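Local coordinates for protein lipoxygenase (Cyanothece sp., PDB 5EK8) that probably oxygenates polyunsaturated fatty acids with molecular oxygen at a non-heme iron, acting as a 9R-lipoxygenase, at residues 45-59 and 92-106. Numbering follows the deposited sequence.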
ATOM      1  N   ILE A  45      16.107  37.125  -4.706  1.00 90.97           N
ATOM      2  CA  ILE A  45      17.197  38.051  -4.970  1.00 93.89           C
ATOM      3  C   ILE A  45      16.652  39.400  -5.418  1.00 97.84           C
ATOM      4  O   ILE A  45      16.554  39.678  -6.614  1.00100.24           O
ATOM      5  CB  ILE A  45      18.156  37.507  -6.040  1.00 94.95           C
ATOM      6  CG1 ILE A  45      18.618  36.099  -5.669  1.00 93.18           C
ATOM      7  CG2 ILE A  45      19.360  38.425  -6.189  1.00 98.28           C
ATOM      8  CD1 ILE A  45      19.712  36.071  -4.632  1.00 94.23           C
ATOM      9  N   THR A  46      16.285  40.237  -4.454  1.00 99.41           N
ATOM     10  CA  THR A  46      15.782  41.565  -4.772  1.00101.56           C
ATOM     11  C   THR A  46      16.951  42.481  -5.093  1.00101.60           C
ATOM     12  O   THR A  46      17.798  42.758  -4.244  1.00100.17           O
ATOM     13  CB  THR A  46      14.945  42.158  -3.634  1.00104.29           C
ATOM     14  OG1 THR A  46      13.879  41.255  -3.311  1.00102.70           O
ATOM     15  CG2 THR A  46      14.357  43.504  -4.057  1.00106.37           C
ATOM     16  N   LYS A  47      16.971  42.929  -6.343  1.00101.46           N
ATOM     17  CA  LYS A  47      18.076  43.658  -6.943  1.00102.56           C
ATOM     18  C   LYS A  47      17.651  43.942  -8.376  1.00107.33           C
ATOM     19  O   LYS A  47      16.899  43.149  -8.952  1.00109.85           O
ATOM     20  CB  LYS A  47      19.366  42.837  -6.897  1.00 96.82           C
ATOM     21  CG  LYS A  47      20.598  43.523  -7.465  1.00 95.12           C
ATOM     22  CD  LYS A  47      21.854  42.757  -7.086  1.00 92.87           C
ATOM     23  CE  LYS A  47      23.122  43.509  -7.488  1.00 92.06           C
ATOM     24  NZ  LYS A  47      24.357  42.762  -7.112  1.00 89.98           N
ATOM     25  N   PRO A  48      18.100  45.073  -8.955  1.00109.58           N
ATOM     26  CA  PRO A  48      17.732  45.327 -10.354  1.00111.18           C
ATOM     27  C   PRO A  48      18.109  44.181 -11.289  1.00109.97           C
ATOM     28  O   PRO A  48      19.222  43.664 -11.213  1.00108.59           O
ATOM     29  CB  PRO A  48      18.524  46.598 -10.705  1.00114.11           C
ATOM     30  CG  PRO A  48      19.549  46.753  -9.597  1.00114.97           C
ATOM     31  CD  PRO A  48      18.866  46.197  -8.390  1.00112.65           C
ATOM     32  N   ILE A  49      17.181  43.793 -12.158  1.00110.75           N
ATOM     33  CA  ILE A  49      17.368  42.636 -13.031  1.00110.35           C
ATOM     34  C   ILE A  49      18.477  42.844 -14.063  1.00112.53           C
ATOM     35  O   ILE A  49      19.046  41.874 -14.570  1.00111.07           O
ATOM     36  CB  ILE A  49      16.057  42.276 -13.763  1.00108.98           C
ATOM     37  CG1 ILE A  49      15.799  43.234 -14.935  1.00108.47           C
ATOM     38  CG2 ILE A  49      14.893  42.276 -12.780  1.00107.86           C
ATOM     39  CD1 ILE A  49      14.582  42.885 -15.773  1.00104.32           C
ATOM     40  N   GLU A  50      18.778  44.102 -14.373  1.00118.43           N
ATOM     41  CA  GLU A  50      19.834  44.421 -15.327  1.00122.45           C
ATOM     42  C   GLU A  50      21.193  44.136 -14.704  1.00122.04           C
ATOM     43  O   GLU A  50      22.123  43.690 -15.378  1.00124.36           O
ATOM     44  CB  GLU A  50      19.752  45.885 -15.769  1.00127.80           C
ATOM     45  CG  GLU A  50      18.408  46.297 -16.348  1.00131.64           C
ATOM     46  CD  GLU A  50      17.392  46.652 -15.278  1.00132.61           C
ATOM     47  OE1 GLU A  50      17.812  46.986 -14.149  1.00131.94           O
ATOM     48  OE2 GLU A  50      16.178  46.597 -15.566  1.00132.93           O
ATOM     49  N   GLN A  51      21.290  44.395 -13.405  1.00118.48           N
ATOM     50  CA  GLN A  51      22.522  44.195 -12.659  1.00113.73           C
ATOM     51  C   GLN A  51      22.748  42.714 -12.372  1.00105.73           C
ATOM     52  O   GLN A  51      23.843  42.300 -11.991  1.00102.94           O
ATOM     53  CB  GLN A  51      22.478  44.989 -11.355  1.00115.41           C
ATOM     54  CG  GLN A  51      23.830  45.174 -10.690  1.00118.42           C
ATOM     55  CD  GLN A  51      23.766  46.135  -9.524  1.00120.66           C
ATOM     56  OE1 GLN A  51      22.731  46.752  -9.271  1.00119.94           O
ATOM     57  NE2 GLN A  51      24.876  46.272  -8.808  1.00122.34           N
ATOM     58  N   LEU A  52      21.698  41.920 -12.561  1.00 99.60           N
ATOM     59  CA  LEU A  52      21.759  40.483 -12.328  1.00 93.17           C
ATOM     60  C   LEU A  52      22.241  39.721 -13.557  1.00 91.30           C
ATOM     61  O   LEU A  52      22.235  40.241 -14.673  1.00 93.04           O
ATOM     62  CB  LEU A  52      20.387  39.959 -11.902  1.00 87.71           C
ATOM     63  CG  LEU A  52      20.004  40.157 -10.437  1.00 84.48           C
ATOM     64  CD1 LEU A  52      18.516  40.427 -10.292  1.00 81.87           C
ATOM     65  CD2 LEU A  52      20.402  38.934  -9.632  1.00 85.03           C
ATOM     66  N   ASN A  53      22.666  38.485 -13.330  1.00 92.27           N
ATOM     67  CA  ASN A  53      23.066  37.577 -14.394  1.00 96.00           C
ATOM     68  C   ASN A  53      21.963  36.532 -14.583  1.00 92.71           C
ATOM     69  O   ASN A  53      21.021  36.477 -13.790  1.00 92.48           O
ATOM     70  CB  ASN A  53      24.410  36.928 -14.048  1.00103.49           C
ATOM     71  CG  ASN A  53      25.065  36.251 -15.236  1.00111.66           C
ATOM     72  OD1 ASN A  53      24.439  35.459 -15.945  1.00113.78           O
ATOM     73  ND2 ASN A  53      26.337  36.566 -15.462  1.00114.19           N
ATOM     74  N   LYS A  54      22.061  35.707 -15.623  1.00 89.79           N
ATOM     75  CA  LYS A  54      21.005  34.729 -15.873  1.00 86.61           C
ATOM     76  C   LYS A  54      21.519  33.358 -16.318  1.00 83.45           C
ATOM     77  O   LYS A  54      22.576  33.234 -16.941  1.00 84.35           O
ATOM     78  CB  LYS A  54      20.015  35.279 -16.910  1.00 85.34           C
ATOM     79  CG  LYS A  54      20.009  34.549 -18.243  1.00 83.79           C
ATOM     80  CD  LYS A  54      18.805  34.938 -19.084  1.00 84.49           C
ATOM     81  CE  LYS A  54      18.786  36.426 -19.387  1.00 86.25           C
ATOM     82  NZ  LYS A  54      17.703  36.775 -20.345  1.00 84.98           N
ATOM     83  N   ALA A  55      20.752  32.331 -15.969  1.00 78.03           N
ATOM     84  CA  ALA A  55      21.020  30.961 -16.374  1.00 72.84           C
ATOM     85  C   ALA A  55      19.747  30.352 -16.954  1.00 68.79           C
ATOM     86  O   ALA A  55      18.683  30.441 -16.352  1.00 67.63           O
ATOM     87  CB  ALA A  55      21.523  30.140 -15.198  1.00 68.76           C
ATOM     88  N   THR A  56      19.850  29.740 -18.127  1.00 65.09           N
ATOM     89  CA  THR A  56      18.665  29.207 -18.784  1.00 65.79           C
ATOM     90  C   THR A  56      18.801  27.732 -19.097  1.00 65.64           C
ATOM     91  O   THR A  56      19.893  27.159 -19.014  1.00 65.15           O
ATOM     92  CB  THR A  56      18.358  29.949 -20.099  1.00 67.93           C
ATOM     93  OG1 THR A  56      19.456  29.790 -21.006  1.00 70.73           O
ATOM     94  CG2 THR A  56      18.115  31.429 -19.843  1.00 66.38           C
ATOM     95  N   GLY A  57      17.681  27.114 -19.458  1.00 63.62           N
ATOM     96  CA  GLY A  57      17.724  25.730 -19.896  1.00 56.30           C
ATOM     97  C   GLY A  57      16.383  25.033 -19.888  1.00 55.35           C
ATOM     98  O   GLY A  57      15.348  25.667 -19.716  1.00 55.62           O
ATOM     99  N   GLN A  58      16.401  23.720 -20.087  1.00 54.33           N
ATOM    100  CA  GLN A  58      15.182  22.927 -20.048  1.00 53.38           C
ATOM    101  C   GLN A  58      15.431  21.589 -19.371  1.00 67.53           C
ATOM    102  O   GLN A  58      16.417  20.912 -19.657  1.00 51.74           O
ATOM    103  CB  GLN A  58      14.632  22.704 -21.456  1.00 61.10           C
ATOM    104  CG  GLN A  58      13.362  21.872 -21.489  1.00 61.21           C
ATOM    105  CD  GLN A  58      12.842  21.656 -22.894  1.00 64.17           C
ATOM    106  OE1 GLN A  58      13.615  21.522 -23.842  1.00 65.23           O
ATOM    107  NE2 GLN A  58      11.523  21.627 -23.037  1.00 64.22           N
ATOM    108  N   LEU A  59      14.530  21.213 -18.471  1.00 64.83           N
ATOM    109  CA  LEU A  59      14.651  19.957 -17.742  1.00 60.08           C
ATOM    110  C   LEU A  59      13.593  18.947 -18.166  1.00 58.93           C
ATOM    111  O   LEU A  59      12.418  19.281 -18.294  1.00 60.57           O
ATOM    112  CB  LEU A  59      14.555  20.202 -16.238  1.00 61.87           C
ATOM    113  CG  LEU A  59      15.609  21.131 -15.638  1.00 66.99           C
ATOM    114  CD1 LEU A  59      15.533  21.107 -14.116  1.00 64.70           C
ATOM    115  CD2 LEU A  59      17.005  20.756 -16.126  1.00 68.78           C
ATOM    116  N   THR A  92      10.683  26.032 -13.250  1.00 59.17           N
ATOM    117  CA  THR A  92      10.511  25.634 -14.638  1.00 57.32           C
ATOM    118  C   THR A  92       9.087  25.955 -15.083  1.00 60.48           C
ATOM    119  O   THR A  92       8.165  25.928 -14.268  1.00 61.52           O
ATOM    120  CB  THR A  92      10.777  24.133 -14.828  1.00 54.04           C
ATOM    121  OG1 THR A  92       9.909  23.387 -13.962  1.00 50.90           O
ATOM    122  CG2 THR A  92      12.224  23.801 -14.498  1.00 50.49           C
ATOM    123  N   ASP A  93       8.897  26.260 -16.365  1.00 60.11           N
ATOM    124  CA  ASP A  93       7.538  26.405 -16.881  1.00 60.86           C
ATOM    125  C   ASP A  93       6.985  25.025 -17.205  1.00 62.49           C
ATOM    126  O   ASP A  93       7.604  24.008 -16.880  1.00 52.05           O
ATOM    127  CB  ASP A  93       7.477  27.335 -18.109  1.00 62.03           C
ATOM    128  CG  ASP A  93       8.372  26.883 -19.263  1.00 63.64           C
ATOM    129  OD1 ASP A  93       8.824  27.764 -20.028  1.00 57.63           O
ATOM    130  OD2 ASP A  93       8.617  25.669 -19.423  1.00 62.16           O
ATOM    131  N   GLN A  94       5.826  24.991 -17.854  1.00 64.20           N
ATOM    132  CA  GLN A  94       5.156  23.727 -18.142  1.00 59.48           C
ATOM    133  C   GLN A  94       5.935  22.897 -19.160  1.00 61.34           C
ATOM    134  O   GLN A  94       5.735  21.687 -19.267  1.00 62.84           O
ATOM    135  CB  GLN A  94       3.732  23.984 -18.630  1.00 61.00           C
ATOM    136  CG  GLN A  94       2.859  24.664 -17.592  1.00 70.59           C
ATOM    137  CD  GLN A  94       1.459  24.969 -18.104  1.00 81.17           C
ATOM    138  OE1 GLN A  94       1.259  25.210 -19.298  1.00 86.33           O
ATOM    139  NE2 GLN A  94       0.481  24.957 -17.199  1.00 81.54           N
ATOM    140  N   ASN A  95       6.838  23.548 -19.888  1.00 62.20           N
ATOM    141  CA  ASN A  95       7.707  22.851 -20.826  1.00 64.22           C
ATOM    142  C   ASN A  95       9.067  22.529 -20.216  1.00 63.14           C
ATOM    143  O   ASN A  95       9.992  22.137 -20.926  1.00 61.09           O
ATOM    144  CB  ASN A  95       7.902  23.675 -22.097  1.00 71.40           C
ATOM    145  CG  ASN A  95       6.586  24.077 -22.741  1.00 76.11           C
ATOM    146  OD1 ASN A  95       6.444  25.196 -23.234  1.00 80.71           O
ATOM    147  ND2 ASN A  95       5.614  23.168 -22.729  1.00 71.98           N
ATOM    148  N   GLY A  96       9.180  22.696 -18.901  1.00 64.74           N
ATOM    149  CA  GLY A  96      10.411  22.395 -18.192  1.00 61.77           C
ATOM    150  C   GLY A  96      11.502  23.416 -18.441  1.00 63.82           C
ATOM    151  O   GLY A  96      12.633  23.251 -17.985  1.00 66.79           O
ATOM    152  N   ARG A  97      11.163  24.475 -19.167  1.00 63.54           N
ATOM    153  CA  ARG A  97      12.121  25.530 -19.472  1.00 65.31           C
ATOM    154  C   ARG A  97      12.238  26.517 -18.312  1.00 67.70           C
ATOM    155  O   ARG A  97      11.273  26.762 -17.589  1.00 69.66           O
ATOM    156  CB  ARG A  97      11.723  26.260 -20.757  1.00 63.61           C
ATOM    157  CG  ARG A  97      11.843  25.412 -22.012  1.00 61.44           C
ATOM    158  CD  ARG A  97      11.582  26.228 -23.267  1.00 65.66           C
ATOM    159  NE  ARG A  97      11.940  25.489 -24.476  1.00 69.77           N
ATOM    160  CZ  ARG A  97      11.090  24.756 -25.190  1.00 72.38           C
ATOM    161  NH1 ARG A  97       9.818  24.658 -24.829  1.00 72.13           N
ATOM    162  NH2 ARG A  97      11.518  24.119 -26.272  1.00 74.21           N
ATOM    163  N   PHE A  98      13.426  27.081 -18.137  1.00 66.12           N
ATOM    164  CA  PHE A  98      13.658  28.014 -17.048  1.00 66.78           C
ATOM    165  C   PHE A  98      14.640  29.116 -17.424  1.00 68.46           C
ATOM    166  O   PHE A  98      15.600  28.902 -18.189  1.00 68.20           O
ATOM    167  CB  PHE A  98      14.164  27.271 -15.806  1.00 66.10           C
ATOM    168  CG  PHE A  98      15.516  26.641 -15.983  1.00 62.61           C
ATOM    169  CD1 PHE A  98      16.670  27.351 -15.694  1.00 56.48           C
ATOM    170  CD2 PHE A  98      15.632  25.340 -16.440  1.00 63.81           C
ATOM    171  CE1 PHE A  98      17.909  26.780 -15.857  1.00 55.93           C
ATOM    172  CE2 PHE A  98      16.871  24.761 -16.600  1.00 62.26           C
ATOM    173  CZ  PHE A  98      18.010  25.484 -16.309  1.00 60.03           C
ATOM    174  N   GLU A  99      14.380  30.289 -16.850  1.00 69.20           N
ATOM    175  CA  GLU A  99      15.214  31.471 -17.004  1.00 72.20           C
ATOM    176  C   GLU A  99      15.495  32.067 -15.622  1.00 71.01           C
ATOM    177  O   GLU A  99      14.865  33.044 -15.215  1.00 69.64           O
ATOM    178  CB  GLU A  99      14.524  32.492 -17.913  1.00 75.29           C
ATOM    179  CG  GLU A  99      15.409  33.627 -18.401  1.00 79.48           C
ATOM    180  CD  GLU A  99      14.669  34.571 -19.335  1.00 86.18           C
ATOM    181  OE1 GLU A  99      13.498  34.279 -19.664  1.00 88.26           O
ATOM    182  OE2 GLU A  99      15.257  35.598 -19.740  1.00 88.14           O
ATOM    183  N   ILE A 100      16.431  31.453 -14.906  1.00 72.62           N
ATOM    184  CA  ILE A 100      16.812  31.870 -13.555  1.00 76.11           C
ATOM    185  C   ILE A 100      17.651  33.144 -13.532  1.00 79.34           C
ATOM    186  O   ILE A 100      18.644  33.250 -14.242  1.00 79.52           O
ATOM    187  CB  ILE A 100      17.630  30.774 -12.834  1.00 73.12           C
ATOM    188  CG1 ILE A 100      16.967  29.401 -12.969  1.00 67.76           C
ATOM    189  CG2 ILE A 100      17.844  31.140 -11.369  1.00 73.90           C
ATOM    190  CD1 ILE A 100      15.715  29.237 -12.153  1.00 64.44           C
ATOM    191  N   TYR A 101      17.264  34.104 -12.703  1.00 84.25           N
ATOM    192  CA  TYR A 101      18.110  35.264 -12.466  1.00 89.86           C
ATOM    193  C   TYR A 101      18.965  35.036 -11.225  1.00 93.13           C
ATOM    194  O   TYR A 101      18.439  34.891 -10.118  1.00 95.56           O
ATOM    195  CB  TYR A 101      17.269  36.531 -12.318  1.00 97.74           C
ATOM    196  CG  TYR A 101      16.589  36.953 -13.600  1.00106.41           C
ATOM    197  CD1 TYR A 101      17.245  37.764 -14.521  1.00110.59           C
ATOM    198  CD2 TYR A 101      15.298  36.535 -13.896  1.00108.78           C
ATOM    199  CE1 TYR A 101      16.631  38.151 -15.701  1.00112.82           C
ATOM    200  CE2 TYR A 101      14.675  36.916 -15.073  1.00111.90           C
ATOM    201  CZ  TYR A 101      15.348  37.725 -15.972  1.00113.03           C
ATOM    202  OH  TYR A 101      14.733  38.109 -17.142  1.00113.24           O
ATOM    203  N   TYR A 102      20.281  34.988 -11.409  1.00 89.71           N
ATOM    204  CA  TYR A 102      21.188  34.800 -10.279  1.00 85.30           C
ATOM    205  C   TYR A 102      22.242  35.899 -10.198  1.00 85.50           C
ATOM    206  O   TYR A 102      22.586  36.523 -11.201  1.00 84.03           O
ATOM    207  CB  TYR A 102      21.859  33.423 -10.346  1.00 78.71           C
ATOM    208  CG  TYR A 102      22.936  33.263 -11.401  1.00 75.89           C
ATOM    209  CD1 TYR A 102      24.277  33.460 -11.089  1.00 73.80           C
ATOM    210  CD2 TYR A 102      22.616  32.885 -12.700  1.00 76.76           C
ATOM    211  CE1 TYR A 102      25.264  33.304 -12.041  1.00 75.06           C
ATOM    212  CE2 TYR A 102      23.600  32.725 -13.662  1.00 76.87           C
ATOM    213  CZ  TYR A 102      24.922  32.937 -13.324  1.00 78.12           C
ATOM    214  OH  TYR A 102      25.909  32.781 -14.269  1.00 81.71           O
ATOM    215  N   ASP A 103      22.743  36.131  -8.988  1.00 87.01           N
ATOM    216  CA  ASP A 103      23.743  37.160  -8.742  1.00 89.77           C
ATOM    217  C   ASP A 103      25.114  36.532  -8.513  1.00 89.26           C
ATOM    218  O   ASP A 103      25.292  35.758  -7.577  1.00 88.87           O
ATOM    219  CB  ASP A 103      23.332  38.019  -7.541  1.00 91.36           C
ATOM    220  CG  ASP A 103      24.347  39.101  -7.211  1.00 94.16           C
ATOM    221  OD1 ASP A 103      25.255  39.360  -8.030  1.00 98.76           O
ATOM    222  OD2 ASP A 103      24.226  39.706  -6.128  1.00 93.08           O
ATOM    223  N   PRO A 104      26.087  36.863  -9.376  1.00 90.14           N
ATOM    224  CA  PRO A 104      27.448  36.344  -9.218  1.00 92.10           C
ATOM    225  C   PRO A 104      28.139  36.871  -7.964  1.00 94.94           C
ATOM    226  O   PRO A 104      29.059  36.231  -7.477  1.00 94.55           O
ATOM    227  CB  PRO A 104      28.166  36.843 -10.479  1.00 89.65           C
ATOM    228  CG  PRO A 104      27.076  37.123 -11.459  1.00 88.80           C
ATOM    229  CD  PRO A 104      25.932  37.620 -10.630  1.00 88.85           C
ATOM    230  N   GLU A 105      27.693  38.011  -7.445  1.00100.40           N
ATOM    231  CA  GLU A 105      28.392  38.677  -6.349  1.00104.87           C
ATOM    232  C   GLU A 105      28.295  37.951  -5.010  1.00106.09           C
ATOM    233  O   GLU A 105      29.077  38.228  -4.100  1.00110.64           O
ATOM    234  CB  GLU A 105      27.875  40.106  -6.186  1.00109.46           C
ATOM    235  CG  GLU A 105      28.177  41.005  -7.368  1.00114.50           C
ATOM    236  CD  GLU A 105      27.589  42.391  -7.205  1.00119.28           C
ATOM    237  OE1 GLU A 105      27.535  42.889  -6.059  1.00121.22           O
ATOM    238  OE2 GLU A 105      27.174  42.983  -8.223  1.00121.27           O
ATOM    239  N   LYS A 106      27.349  37.023  -4.882  1.00 96.33           N
ATOM    240  CA  LYS A 106      27.278  36.204  -3.679  1.00 93.28           C
ATOM    241  C   LYS A 106      28.377  35.141  -3.721  1.00 94.39           C
ATOM    242  O   LYS A 106      28.454  34.269  -2.855  1.00 98.84           O
ATOM    243  CB  LYS A 106      25.894  35.575  -3.528  1.00 90.55           C
ATOM    244  CG  LYS A 106      24.759  36.593  -3.570  1.00 89.97           C
ATOM    245  CD  LYS A 106      23.588  36.196  -2.675  1.00 92.34           C
ATOM    246  CE  LYS A 106      23.909  36.429  -1.204  1.00 97.16           C
ATOM    247  NZ  LYS A 106      22.744  36.156  -0.313  1.00 98.45           N
TER
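Phe98 lays its ring over Gly57 on the neighbouring antiparallel strand, an instance of an aromatic residue covering a glycine across a hydrogen-bonded pair. With CG between the backbone N and the carbonyl carbon (chi1 66°), this rotamer carries the ring across to cover Gly57, whose CA stands 3.9 Å from the ring centroid in a CH-pi contact. Leu59 CG approaches CE2 of Phe98 obliquely at 4.0 Å. Replacing Phe98 by an alanine is likely to uncover Gly57 and leave Leu59 without its aromatic neighbour.

Tyr102 repeats the gesture: its ring takes Asn53 CB over one face, 4.2 Å from the centroid, with the Asn53 amide stacked 26° from the ring plane, while Ala55 CB meets CE2. Asn53 ND2 is hydrogen-bonded to Gln150 O.

On the other face, Lys54 bends at chi3 (60°) to bring NZ 2.8 Å from Glu99 OE2, a salt bridge on the carboxylate's anti side. Gln58, fully extended, sets NE2 over one face of the Arg97 guanidinium and sends it to Asn95 O (2.7 Å) along a nearly straight bond. Ahead of strand 53-61, Lys47 NZ joins Asp103 OD2, met from above the carboxylate plane, and, weakly, Glu105 OE2 in one salt-bridge network.

Strand 53-61 sits between strand 97-102 and strand 152-160, which runs parallel to it, and the face bearing Phe98, Ile100 and Tyr102 packs on Leu73, Val75, Leu115 and Leu117 of the four-stranded sheet, as in the beta-sandwich of a PLAT domain.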